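Local coordinates for hydrogenase maturation factor (Thermoanaerobacter tengcongensis, PDB 3VTH), which probably catalyses the ATP-dependent transfer of a carbamoyl group from carbamoyl phosphate to the C-terminal cysteine of HypE during [NiFe]-hydrogenase maturation, at residues P141-I146 with E444-L449; R169-P174 with H180-A185; R257-V262 with E271-L276; M597-D602 with L615-A620. All coordinates share one frame; numbering follows the deposited sequence.

Contact 1 (P141-I146 with E444-L449); sequences PRFSII and ERYKKL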
# COMPACT_ATOMS: atom_id res chain seq x y z
N PRO A 141 -5.82 17.16 2.30
CA PRO A 141 -4.75 16.55 3.07
C PRO A 141 -5.12 16.43 4.54
O PRO A 141 -5.86 17.28 5.07
CB PRO A 141 -3.59 17.54 2.92
CG PRO A 141 -4.19 18.79 2.49
CD PRO A 141 -5.41 18.44 1.71
N ARG A 142 -4.65 15.35 5.16
CA ARG A 142 -4.81 15.15 6.58
C ARG A 142 -3.45 14.71 7.10
O ARG A 142 -2.63 15.55 7.45
CB ARG A 142 -5.93 14.12 6.89
CG ARG A 142 -7.37 14.59 6.55
CD ARG A 142 -7.80 15.84 7.36
NE ARG A 142 -9.21 16.14 7.10
CZ ARG A 142 -9.66 16.90 6.11
NH1 ARG A 142 -8.82 17.47 5.25
NH2 ARG A 142 -10.97 17.09 5.96
N PHE A 143 -3.20 13.40 7.12
CA PHE A 143 -1.90 12.87 7.55
C PHE A 143 -0.70 13.69 7.08
O PHE A 143 0.15 14.10 7.90
CB PHE A 143 -1.73 11.42 7.07
CG PHE A 143 -0.39 10.84 7.39
CD1 PHE A 143 0.47 10.44 6.37
CD2 PHE A 143 0.04 10.72 8.71
CE1 PHE A 143 1.73 9.90 6.68
CE2 PHE A 143 1.30 10.19 9.02
CZ PHE A 143 2.15 9.78 8.01
N SER A 144 -0.63 13.97 5.78
CA SER A 144 0.52 14.68 5.22
C SER A 144 0.83 16.02 5.89
O SER A 144 1.98 16.43 5.90
CB SER A 144 0.35 14.92 3.71
OG SER A 144 -0.84 15.65 3.46
N ILE A 145 -0.18 16.70 6.44
CA ILE A 145 0.06 18.02 7.05
C ILE A 145 -0.15 18.07 8.57
O ILE A 145 -0.07 19.14 9.16
CB ILE A 145 -0.78 19.12 6.37
CG1 ILE A 145 -2.28 18.88 6.59
CG2 ILE A 145 -0.41 19.21 4.84
CD1 ILE A 145 -3.14 20.08 6.20
N ILE A 146 -0.36 16.92 9.20
CA ILE A 146 -0.64 16.86 10.65
C ILE A 146 0.66 16.66 11.43
O ILE A 146 1.41 15.72 11.16
CB ILE A 146 -1.71 15.77 10.97
CG1 ILE A 146 -3.10 16.24 10.52
CG2 ILE A 146 -1.75 15.42 12.49
CD1 ILE A 146 -4.16 15.10 10.40
N GLU A 444 10.35 7.26 14.34
CA GLU A 444 10.29 8.25 15.42
C GLU A 444 9.00 9.06 15.35
O GLU A 444 8.36 9.32 16.36
CB GLU A 444 11.51 9.18 15.42
CG GLU A 444 12.83 8.46 15.74
CD GLU A 444 12.82 7.73 17.08
OE1 GLU A 444 13.00 6.49 17.09
OE2 GLU A 444 12.62 8.39 18.13
N ARG A 445 8.59 9.41 14.14
CA ARG A 445 7.39 10.21 13.96
C ARG A 445 6.06 9.49 14.24
O ARG A 445 5.11 10.10 14.75
CB ARG A 445 7.39 10.85 12.58
CG ARG A 445 8.13 12.18 12.65
CD ARG A 445 8.95 12.41 11.45
NE ARG A 445 8.13 12.47 10.25
CZ ARG A 445 8.33 13.33 9.26
NH1 ARG A 445 7.54 13.30 8.21
NH2 ARG A 445 9.31 14.23 9.34
N TYR A 446 6.00 8.21 13.91
CA TYR A 446 4.83 7.39 14.23
C TYR A 446 4.74 7.16 15.74
O TYR A 446 3.66 7.21 16.31
CB TYR A 446 4.89 6.05 13.47
CG TYR A 446 4.22 6.07 12.09
CD1 TYR A 446 3.10 5.28 11.83
CD2 TYR A 446 4.74 6.85 11.05
CE1 TYR A 446 2.49 5.28 10.58
CE2 TYR A 446 4.15 6.85 9.77
CZ TYR A 446 3.02 6.05 9.55
OH TYR A 446 2.43 6.04 8.31
N LYS A 447 5.89 6.93 16.39
CA LYS A 447 5.92 6.82 17.86
C LYS A 447 5.41 8.07 18.56
O LYS A 447 4.68 7.99 19.54
CB LYS A 447 7.32 6.49 18.39
CG LYS A 447 7.80 5.07 18.04
CD LYS A 447 9.11 4.71 18.77
CE LYS A 447 10.24 5.60 18.36
NZ LYS A 447 11.50 5.23 19.09
N LYS A 448 5.80 9.23 18.05
CA LYS A 448 5.31 10.49 18.59
C LYS A 448 3.84 10.71 18.25
O LYS A 448 3.04 11.07 19.11
CB LYS A 448 6.14 11.66 18.06
CG LYS A 448 7.59 11.63 18.50
CD LYS A 448 8.29 12.96 18.19
CE LYS A 448 9.80 12.74 18.07
NZ LYS A 448 10.39 12.29 19.38
N LEU A 449 3.49 10.50 16.99
CA LEU A 449 2.13 10.80 16.55
C LEU A 449 1.09 9.94 17.29
O LEU A 449 0.04 10.45 17.73
CB LEU A 449 2.00 10.64 15.04
CG LEU A 449 0.68 11.10 14.40
CD1 LEU A 449 0.34 12.54 14.81
CD2 LEU A 449 0.77 10.97 12.91

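Contact 2 (R169-P174 with H180-A185); sequences REYHDP and HAQPVA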
# COMPACT_ATOMS: atom_id res chain seq x y z
N ARG A 169 -15.47 34.24 9.11
CA ARG A 169 -16.92 34.36 9.13
C ARG A 169 -17.58 33.05 8.76
O ARG A 169 -18.49 32.61 9.39
CB ARG A 169 -17.41 35.50 8.21
CG ARG A 169 -17.16 36.88 8.81
CD ARG A 169 -17.79 38.10 8.07
NE ARG A 169 -17.93 37.92 6.63
CZ ARG A 169 -17.30 38.63 5.69
NH1 ARG A 169 -16.48 39.61 6.00
NH2 ARG A 169 -17.51 38.35 4.42
N GLU A 170 -17.08 32.40 7.73
CA GLU A 170 -17.57 31.09 7.33
C GLU A 170 -17.37 30.07 8.44
O GLU A 170 -18.28 29.29 8.75
CB GLU A 170 -16.83 30.61 6.07
CG GLU A 170 -17.16 31.37 4.80
CD GLU A 170 -16.37 30.82 3.61
OE1 GLU A 170 -15.19 30.45 3.79
OE2 GLU A 170 -16.91 30.74 2.49
N TYR A 171 -16.17 30.08 9.03
CA TYR A 171 -15.80 29.19 10.13
C TYR A 171 -16.76 29.32 11.32
O TYR A 171 -17.10 28.33 11.97
CB TYR A 171 -14.37 29.51 10.58
CG TYR A 171 -13.82 28.61 11.67
CD1 TYR A 171 -14.05 28.89 13.03
CD2 TYR A 171 -13.06 27.49 11.36
CE1 TYR A 171 -13.52 28.06 14.03
CE2 TYR A 171 -12.53 26.67 12.35
CZ TYR A 171 -12.76 26.96 13.68
OH TYR A 171 -12.24 26.12 14.64
N HIS A 172 -17.19 30.55 11.60
CA HIS A 172 -18.07 30.83 12.73
C HIS A 172 -19.57 30.84 12.39
O HIS A 172 -20.39 31.13 13.26
CB HIS A 172 -17.65 32.13 13.45
CG HIS A 172 -16.35 32.01 14.18
ND1 HIS A 172 -15.17 32.52 13.69
CD2 HIS A 172 -16.03 31.40 15.35
CE1 HIS A 172 -14.18 32.24 14.52
NE2 HIS A 172 -14.68 31.56 15.54
N ASP A 173 -19.91 30.52 11.15
CA ASP A 173 -21.30 30.55 10.67
C ASP A 173 -21.92 29.15 10.62
O ASP A 173 -21.56 28.35 9.74
CB ASP A 173 -21.35 31.20 9.27
CG ASP A 173 -22.76 31.29 8.69
OD1 ASP A 173 -23.74 30.95 9.38
OD2 ASP A 173 -22.87 31.69 7.51
N PRO A 174 -22.85 28.84 11.55
CA PRO A 174 -23.43 27.48 11.65
C PRO A 174 -24.17 27.02 10.39
O PRO A 174 -24.30 25.82 10.18
CB PRO A 174 -24.40 27.57 12.84
CG PRO A 174 -24.11 28.86 13.51
CD PRO A 174 -23.51 29.78 12.48
N HIS A 180 -16.66 25.63 11.43
CA HIS A 180 -15.58 24.93 12.14
C HIS A 180 -14.77 23.95 11.29
O HIS A 180 -14.36 22.87 11.77
CB HIS A 180 -16.13 24.25 13.41
CG HIS A 180 -16.26 25.20 14.56
ND1 HIS A 180 -15.48 25.09 15.70
CD2 HIS A 180 -17.04 26.30 14.74
CE1 HIS A 180 -15.81 26.06 16.54
NE2 HIS A 180 -16.75 26.81 15.98
N ALA A 181 -14.53 24.32 10.04
CA ALA A 181 -13.65 23.54 9.17
C ALA A 181 -12.21 23.94 9.46
O ALA A 181 -11.78 25.03 9.09
CB ALA A 181 -14.00 23.77 7.68
N GLN A 182 -11.47 23.05 10.11
CA GLN A 182 -10.10 23.36 10.53
C GLN A 182 -9.16 23.85 9.41
O GLN A 182 -8.36 24.73 9.65
CB GLN A 182 -9.46 22.20 11.31
CG GLN A 182 -10.12 21.94 12.68
CD GLN A 182 -10.16 23.19 13.55
OE1 GLN A 182 -9.13 23.82 13.82
NE2 GLN A 182 -11.36 23.55 13.97
N PRO A 183 -9.27 23.28 8.19
CA PRO A 183 -8.37 23.76 7.14
C PRO A 183 -8.88 24.93 6.27
O PRO A 183 -8.24 25.25 5.27
CB PRO A 183 -8.18 22.53 6.27
CG PRO A 183 -9.46 21.76 6.40
CD PRO A 183 -10.03 22.09 7.77
N VAL A 184 -9.99 25.56 6.63
CA VAL A 184 -10.59 26.60 5.78
C VAL A 184 -9.60 27.73 5.38
O VAL A 184 -8.92 28.32 6.23
CB VAL A 184 -11.88 27.21 6.42
CG1 VAL A 184 -11.57 27.93 7.73
CG2 VAL A 184 -12.59 28.16 5.44
N ALA A 185 -9.54 28.00 4.09
CA ALA A 185 -8.67 29.05 3.55
C ALA A 185 -9.18 29.44 2.18
O ALA A 185 -10.10 28.79 1.65
CB ALA A 185 -7.22 28.56 3.46
O HOH W 1 -8.87 25.83 15.38

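Contact 3 (R257-V262 with E271-L276); sequences RDVEEV and EEERLL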
# COMPACT_ATOMS: atom_id res chain seq x y z
N ARG A 257 -8.08 11.88 -16.86
CA ARG A 257 -9.01 12.90 -16.38
C ARG A 257 -10.25 12.33 -15.71
O ARG A 257 -10.73 12.90 -14.73
CB ARG A 257 -9.37 13.88 -17.51
CG ARG A 257 -10.20 13.29 -18.63
CD ARG A 257 -9.99 14.02 -19.96
NE ARG A 257 -10.40 15.43 -19.91
CZ ARG A 257 -9.55 16.46 -19.93
NH1 ARG A 257 -8.23 16.25 -20.02
NH2 ARG A 257 -10.02 17.69 -19.88
N ASP A 258 -10.76 11.20 -16.21
CA ASP A 258 -12.00 10.59 -15.68
C ASP A 258 -12.14 9.15 -16.14
O ASP A 258 -11.32 8.66 -16.95
CB ASP A 258 -13.25 11.41 -16.08
CG ASP A 258 -13.37 11.61 -17.59
OD1 ASP A 258 -12.90 10.76 -18.38
OD2 ASP A 258 -13.97 12.62 -18.00
N VAL A 259 -13.18 8.47 -15.65
CA VAL A 259 -13.38 7.05 -15.95
C VAL A 259 -13.59 6.82 -17.45
O VAL A 259 -13.11 5.83 -18.00
CB VAL A 259 -14.53 6.41 -15.12
CG1 VAL A 259 -14.74 4.95 -15.52
CG2 VAL A 259 -14.19 6.48 -13.62
N GLU A 260 -14.28 7.75 -18.11
CA GLU A 260 -14.47 7.68 -19.56
C GLU A 260 -13.12 7.59 -20.30
O GLU A 260 -12.97 6.76 -21.20
CB GLU A 260 -15.31 8.85 -20.09
CG GLU A 260 -15.80 8.61 -21.53
CD GLU A 260 -16.48 9.81 -22.18
OE1 GLU A 260 -16.27 10.97 -21.76
OE2 GLU A 260 -17.23 9.59 -23.16
N GLU A 261 -12.16 8.44 -19.93
CA GLU A 261 -10.84 8.38 -20.54
C GLU A 261 -10.15 7.03 -20.26
O GLU A 261 -9.60 6.42 -21.16
CB GLU A 261 -9.96 9.57 -20.10
CG GLU A 261 -8.59 9.56 -20.75
CD GLU A 261 -7.84 10.88 -20.72
OE1 GLU A 261 -7.56 11.43 -19.63
OE2 GLU A 261 -7.51 11.37 -21.82
N VAL A 262 -10.22 6.57 -19.02
CA VAL A 262 -9.59 5.30 -18.64
C VAL A 262 -10.11 4.14 -19.51
O VAL A 262 -9.33 3.31 -19.97
CB VAL A 262 -9.76 4.98 -17.14
CG1 VAL A 262 -9.06 3.68 -16.76
CG2 VAL A 262 -9.21 6.11 -16.30
N GLU A 271 -16.21 -2.88 -9.86
CA GLU A 271 -15.41 -2.88 -8.63
C GLU A 271 -14.11 -2.07 -8.83
O GLU A 271 -13.68 -1.36 -7.94
CB GLU A 271 -15.09 -4.32 -8.19
CG GLU A 271 -16.34 -5.23 -7.95
CD GLU A 271 -16.87 -5.93 -9.21
OE1 GLU A 271 -16.72 -5.42 -10.35
OE2 GLU A 271 -17.47 -7.02 -9.08
N GLU A 272 -13.51 -2.16 -10.02
CA GLU A 272 -12.35 -1.32 -10.35
C GLU A 272 -12.71 0.15 -10.45
O GLU A 272 -11.96 1.03 -10.01
CB GLU A 272 -11.68 -1.81 -11.63
CG GLU A 272 -10.84 -3.08 -11.44
CD GLU A 272 -10.54 -3.80 -12.77
OE1 GLU A 272 -11.32 -3.64 -13.73
OE2 GLU A 272 -9.54 -4.55 -12.85
N GLU A 273 -13.88 0.44 -11.03
CA GLU A 273 -14.36 1.81 -11.09
C GLU A 273 -14.54 2.40 -9.69
O GLU A 273 -14.21 3.56 -9.46
CB GLU A 273 -15.67 1.87 -11.88
CG GLU A 273 -16.24 3.26 -11.99
CD GLU A 273 -17.31 3.38 -13.09
OE1 GLU A 273 -17.49 2.43 -13.88
OE2 GLU A 273 -17.95 4.43 -13.16
N ARG A 274 -15.05 1.60 -8.77
CA ARG A 274 -15.21 2.02 -7.38
C ARG A 274 -13.87 2.39 -6.73
O ARG A 274 -13.77 3.38 -6.01
CB ARG A 274 -15.92 0.92 -6.58
CG ARG A 274 -16.27 1.27 -5.15
CD ARG A 274 -16.75 -0.00 -4.41
NE ARG A 274 -15.74 -0.55 -3.48
CZ ARG A 274 -14.77 -1.42 -3.79
NH1 ARG A 274 -14.60 -1.91 -5.03
NH2 ARG A 274 -13.95 -1.82 -2.82
N LEU A 275 -12.83 1.58 -7.00
CA LEU A 275 -11.49 1.85 -6.45
C LEU A 275 -10.89 3.15 -7.02
O LEU A 275 -10.29 3.94 -6.29
CB LEU A 275 -10.54 0.67 -6.69
CG LEU A 275 -10.88 -0.65 -5.98
CD1 LEU A 275 -9.83 -1.72 -6.33
CD2 LEU A 275 -10.95 -0.46 -4.46
N LEU A 276 -11.06 3.35 -8.33
CA LEU A 276 -10.57 4.56 -9.02
C LEU A 276 -11.20 5.84 -8.48
O LEU A 276 -10.51 6.84 -8.25
CB LEU A 276 -10.86 4.48 -10.52
CG LEU A 276 -9.91 3.63 -11.37
CD1 LEU A 276 -10.55 3.34 -12.74
CD2 LEU A 276 -8.59 4.36 -11.52

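Contact 4 (M597-D602 with L615-A620); sequences MGRFFD and LFEGQA. With AP2 (phosphomethylphosphonic acid adenosyl ester), chain H.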
# COMPACT_ATOMS: atom_id res chain seq x y z
N MET A 597 9.35 -19.79 -5.43
CA MET A 597 8.43 -19.63 -6.56
C MET A 597 8.90 -18.52 -7.50
O MET A 597 8.78 -18.62 -8.72
CB MET A 597 6.99 -19.38 -6.06
CG MET A 597 5.91 -19.43 -7.18
SD MET A 597 5.92 -20.96 -8.15
CE MET A 597 5.65 -22.21 -6.87
N GLY A 598 9.48 -17.46 -6.93
CA GLY A 598 10.05 -16.37 -7.75
C GLY A 598 11.16 -16.83 -8.68
O GLY A 598 11.17 -16.48 -9.87
N ARG A 599 12.10 -17.62 -8.15
CA ARG A 599 13.19 -18.13 -8.97
C ARG A 599 12.69 -19.15 -9.98
O ARG A 599 13.21 -19.23 -11.10
CB ARG A 599 14.33 -18.73 -8.11
CG ARG A 599 15.02 -17.76 -7.10
CD ARG A 599 15.77 -16.57 -7.72
NE ARG A 599 14.85 -15.60 -8.32
CZ ARG A 599 14.23 -14.62 -7.65
NH1 ARG A 599 14.44 -14.43 -6.35
NH2 ARG A 599 13.38 -13.83 -8.30
N PHE A 600 11.70 -19.95 -9.58
CA PHE A 600 11.05 -20.90 -10.51
C PHE A 600 10.51 -20.13 -11.73
O PHE A 600 10.81 -20.48 -12.89
CB PHE A 600 9.93 -21.69 -9.80
CG PHE A 600 9.50 -22.97 -10.50
CD1 PHE A 600 10.06 -23.40 -11.71
CD2 PHE A 600 8.46 -23.74 -9.94
CE1 PHE A 600 9.62 -24.59 -12.33
CE2 PHE A 600 8.01 -24.92 -10.57
CZ PHE A 600 8.60 -25.34 -11.77
N PHE A 601 9.75 -19.06 -11.47
CA PHE A 601 9.28 -18.18 -12.55
C PHE A 601 10.43 -17.63 -13.39
O PHE A 601 10.35 -17.67 -14.62
CB PHE A 601 8.43 -17.02 -12.00
CG PHE A 601 6.95 -17.33 -11.97
CD1 PHE A 601 6.08 -16.66 -12.84
CD2 PHE A 601 6.43 -18.27 -11.08
CE1 PHE A 601 4.70 -16.94 -12.81
CE2 PHE A 601 5.06 -18.55 -11.05
CZ PHE A 601 4.19 -17.89 -11.93
N ASP A 602 11.50 -17.16 -12.75
CA ASP A 602 12.65 -16.62 -13.50
C ASP A 602 13.31 -17.68 -14.38
O ASP A 602 13.70 -17.40 -15.52
CB ASP A 602 13.69 -16.00 -12.58
CG ASP A 602 13.25 -14.66 -11.99
OD1 ASP A 602 12.22 -14.09 -12.44
OD2 ASP A 602 13.92 -14.19 -11.04
N LEU A 615 15.82 -5.77 -15.26
CA LEU A 615 16.21 -4.46 -14.75
C LEU A 615 15.74 -4.27 -13.32
O LEU A 615 16.32 -3.50 -12.57
CB LEU A 615 15.66 -3.35 -15.66
CG LEU A 615 16.15 -3.42 -17.13
CD1 LEU A 615 15.51 -2.35 -18.03
CD2 LEU A 615 17.67 -3.33 -17.21
N PHE A 616 14.70 -5.00 -12.94
CA PHE A 616 14.18 -4.97 -11.58
C PHE A 616 13.67 -6.35 -11.18
O PHE A 616 13.27 -7.14 -12.02
CB PHE A 616 13.08 -3.90 -11.42
CG PHE A 616 11.86 -4.11 -12.30
CD1 PHE A 616 11.80 -3.57 -13.58
CD2 PHE A 616 10.75 -4.80 -11.82
CE1 PHE A 616 10.68 -3.75 -14.38
CE2 PHE A 616 9.61 -4.99 -12.63
CZ PHE A 616 9.59 -4.46 -13.91
N GLU A 617 13.70 -6.61 -9.88
CA GLU A 617 13.29 -7.89 -9.31
C GLU A 617 11.82 -8.16 -9.65
O GLU A 617 10.95 -7.33 -9.41
CB GLU A 617 13.51 -7.83 -7.78
CG GLU A 617 13.14 -9.09 -6.98
CD GLU A 617 14.26 -10.12 -6.91
OE1 GLU A 617 14.53 -10.79 -7.94
OE2 GLU A 617 14.84 -10.29 -5.80
N GLY A 618 11.54 -9.32 -10.24
CA GLY A 618 10.17 -9.70 -10.54
C GLY A 618 9.73 -9.36 -11.96
O GLY A 618 8.67 -9.80 -12.40
N GLN A 619 10.53 -8.56 -12.66
CA GLN A 619 10.19 -8.15 -14.02
C GLN A 619 9.85 -9.34 -14.90
O GLN A 619 8.85 -9.33 -15.61
CB GLN A 619 11.31 -7.33 -14.65
CG GLN A 619 11.04 -6.92 -16.11
CD GLN A 619 12.12 -6.04 -16.71
OE1 GLN A 619 11.86 -5.26 -17.63
NE2 GLN A 619 13.33 -6.16 -16.20
N ALA A 620 10.70 -10.37 -14.85
CA ALA A 620 10.52 -11.53 -15.71
C ALA A 620 9.23 -12.27 -15.34
O ALA A 620 8.52 -12.74 -16.21
CB ALA A 620 11.73 -12.47 -15.63
PB AP2 H . 10.86 -11.58 -1.07
O1B AP2 H . 10.84 -12.46 -2.30
O2B AP2 H . 10.18 -12.11 0.15
O3B AP2 H . 12.23 -10.98 -0.83
C3A AP2 H . 9.86 -10.16 -1.61
PA AP2 H . 8.10 -10.52 -1.88
O1A AP2 H . 7.55 -9.11 -2.05
O2A AP2 H . 7.45 -11.45 -0.89
O5' AP2 H . 8.06 -11.31 -3.29
C5' AP2 H . 8.38 -10.57 -4.47
C4' AP2 H . 8.62 -11.61 -5.54
O4' AP2 H . 7.38 -12.18 -5.94
C3' AP2 H . 9.22 -11.02 -6.80
O3' AP2 H . 10.62 -10.80 -6.65
C2' AP2 H . 8.86 -12.10 -7.80
O2' AP2 H . 9.86 -13.12 -7.67
C1' AP2 H . 7.49 -12.60 -7.31
N9 AP2 H . 6.46 -11.97 -8.19
C8 AP2 H . 6.17 -10.65 -8.31
N7 AP2 H . 5.21 -10.44 -9.25
C5 AP2 H . 4.86 -11.64 -9.75
C6 AP2 H . 3.92 -12.14 -10.78
N6 AP2 H . 3.11 -11.30 -11.47
N1 AP2 H . 3.89 -13.49 -11.00
C2 AP2 H . 4.67 -14.35 -10.32
N3 AP2 H . 5.56 -13.96 -9.38
C4 AP2 H . 5.70 -12.64 -9.06
O HOH W 2 12.51 -11.33 -12.72

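Contact 1 (P141-I146 with E444-L449)
The end of the first zinc finger meets the last turns of helix 433-449, in the Kae1-like domain, where the finger's short 3-10 turn, F143 to I145, sets an aromatic side chain against Y446 and L449. F143 carries most of the finger's share. Its CG stands anti to the backbone N (chi1 176°), which sends the ring out from the turn to the helix surface. At the far end of that ring, F143 CZ lies 3.8 Å from the Y446 OH and at a similar distance from Y446 CE2. The two rings, their centroids 5.9 Å apart, are inclined at 63°, and they meet through F143 CZ. A tyrosine suits this border between domains: its ring carbons can pack against F143, while its hydroxyl is hydrogen-bonded to H425 ND1 and F413 packs edge-to-face with the ring. L449 comes to the rim of the F143 ring, roughly level with it. Its two methyl groups divide the work, one serving the phenyl ring and the other the isoleucine that follows the turn. Leucine and isoleucine suit this part of the buried patch, where only carbons meet. L449 CD2 sits 4.0 Å from F143 CE2, and L449 CD1 comes within 4.2 Å of I146 CG2.

Contact 2 (R169-P174 with H180-A185)
Two hydrogen bonds join Y171 to the chain that returns beyond helix 165-171. H180 N donates to Y171 O at 2.8 Å and nearly straight (168°). Q182 NE2 gives the second, to Y171 OH at 2.8 Å. Q182 reaches it by bending at chi2 (-54°), and the hydroxyl lies somewhat out of the amide plane. The other end of that amide, Q182 OE1, accepts from a water at 2.6 Å and from R153 N, so both halves of the group are used.

Aromatic contacts come next. The H180 imidazole stacks face-to-face on the tyrosine ring, with centroids 4.5 Å apart and planes at 26°. H180 CA also points a CH-pi contact at the Y171 ring, 3.7 Å from its centroid. Tyrosine suits the place because it combines a ring for H180 and V184 with a hydroxyl for Q182. A phenylalanine in place of Y171 would keep a ring for H180 but would probably leave Q182 NE2 without its acceptor and the amide less firmly fixed.

Apolar packing completes the contact: V184 CG1 lies at the edge of the Y171 ring, 3.9 Å from Y171 CD2. V184 CG2 lies against E170 OE1, whose charge is paired with R128. The bond from Y171 O closes the chain over a short excursion, and V184 packs against the cysteine-lined zinc site, as befits the second HypF finger, a Cys4 zinc finger.

Contact 3 (R257-V262 with E271-L276)
V259 and E273 meet where two short consecutive helices, 259-265 and 270-277, joined by a short loop, touch in the YrdC-like part of the protein, the region of the Telomere recombination family. The side chain of E273 can be followed outward. From CB it leaves with CG anti to the backbone N (chi1 180°) and continues extended, which carries it over to the neighbouring helix. E273 CG is the first atom to touch, 4.2 Å from V259 CG2. E273 CD comes closer, 3.9 Å from V259 CG1, and the same methyl also lies near both carboxylate oxygens, with E273 OE2 at 4.0 Å. The two side chains cross at about a right angle, so the glutamate's end rests against one methyl of the valine. Glutamate suits this partly exposed margin because its CG methylene and carboxylate carbon can lie against V259, while K263 offers OE1 a long, weak ion pair. An alanine here would probably uncover the V259 methyl groups and leave K263 without this distant counter-charge.

The first helix is held at its start by D258, the N-cap, whose OD1 accepts from E261 N at 2.9 Å, nearly along the C-O bond. E261 answers with OE1, which takes the R257 N hydrogen at 2.9 Å in a bond of 170°. One turn deeper, where both residues are buried, the packing is purely aliphatic. There V262 and L276 also lean on strand 283-287, and V262 CG1 lies 4.3 Å from L276 CD1.

Contact 4 (M597-D602 with L615-A620)
The guanidinium of R599 and the carboxylate of E617 lie almost parallel, 7° apart, at the wall of a nucleotide pocket in the Kae1-like, actin-type ATPase domain. R599 NH2 is 3.3 Å from E617 OE1, but that oxygen sits well out of the guanidinium plane, so the salt bridge rests on charge with no N-H aimed at it. At the edge of the same guanidinium lies D602. R599 NE and NH2 both grip D602 OD2, NH2 at 2.8 Å, reaching it from one face of the carboxylate. Bends at chi2 and chi3 (-64° and 69°) fold the arginine back to a residue one helical turn on. Arginine suits this place, since it can serve two acids at once.

F601 offers a ring face to the adenine: AP2 C2 stands 3.6 Å above it, toward the rim, while M597 SD lies at the ring's edge. G598 allows the ribose in close, with its CA 3.3 Å from AP2 O2', where a side chain would clash. G618, N-cap of helix 619-626, has a backbone that calls for glycine. A water bridges the two segments, giving a hydrogen to D602 OD1 at 2.8 Å and accepting from A620 N at 3.0 Å.

The four contacts sample successive regions of one long chain. Contacts 2 and 3 both fall within the loop that contact 1 closes between the first finger and the Kae1-like domain, and contact 4 follows later. Contacts 1 and 2 are neighbours, with nearest atoms about 4 Å apart but not touching, and both lie close to the acylphosphatase part: the Q182 side chain is about 3 Å from that of R26, a predicted active-site residue, and the I146 side chain about 10 Å. Contact 3 lies about 12 Å, from the V262 side chain, from the nucleotide analogue APC. Contact 4 lines the AP2 pocket, its centre about 53 Å from that of contact 2, and its E617 side chain is about 10 Å from the iron.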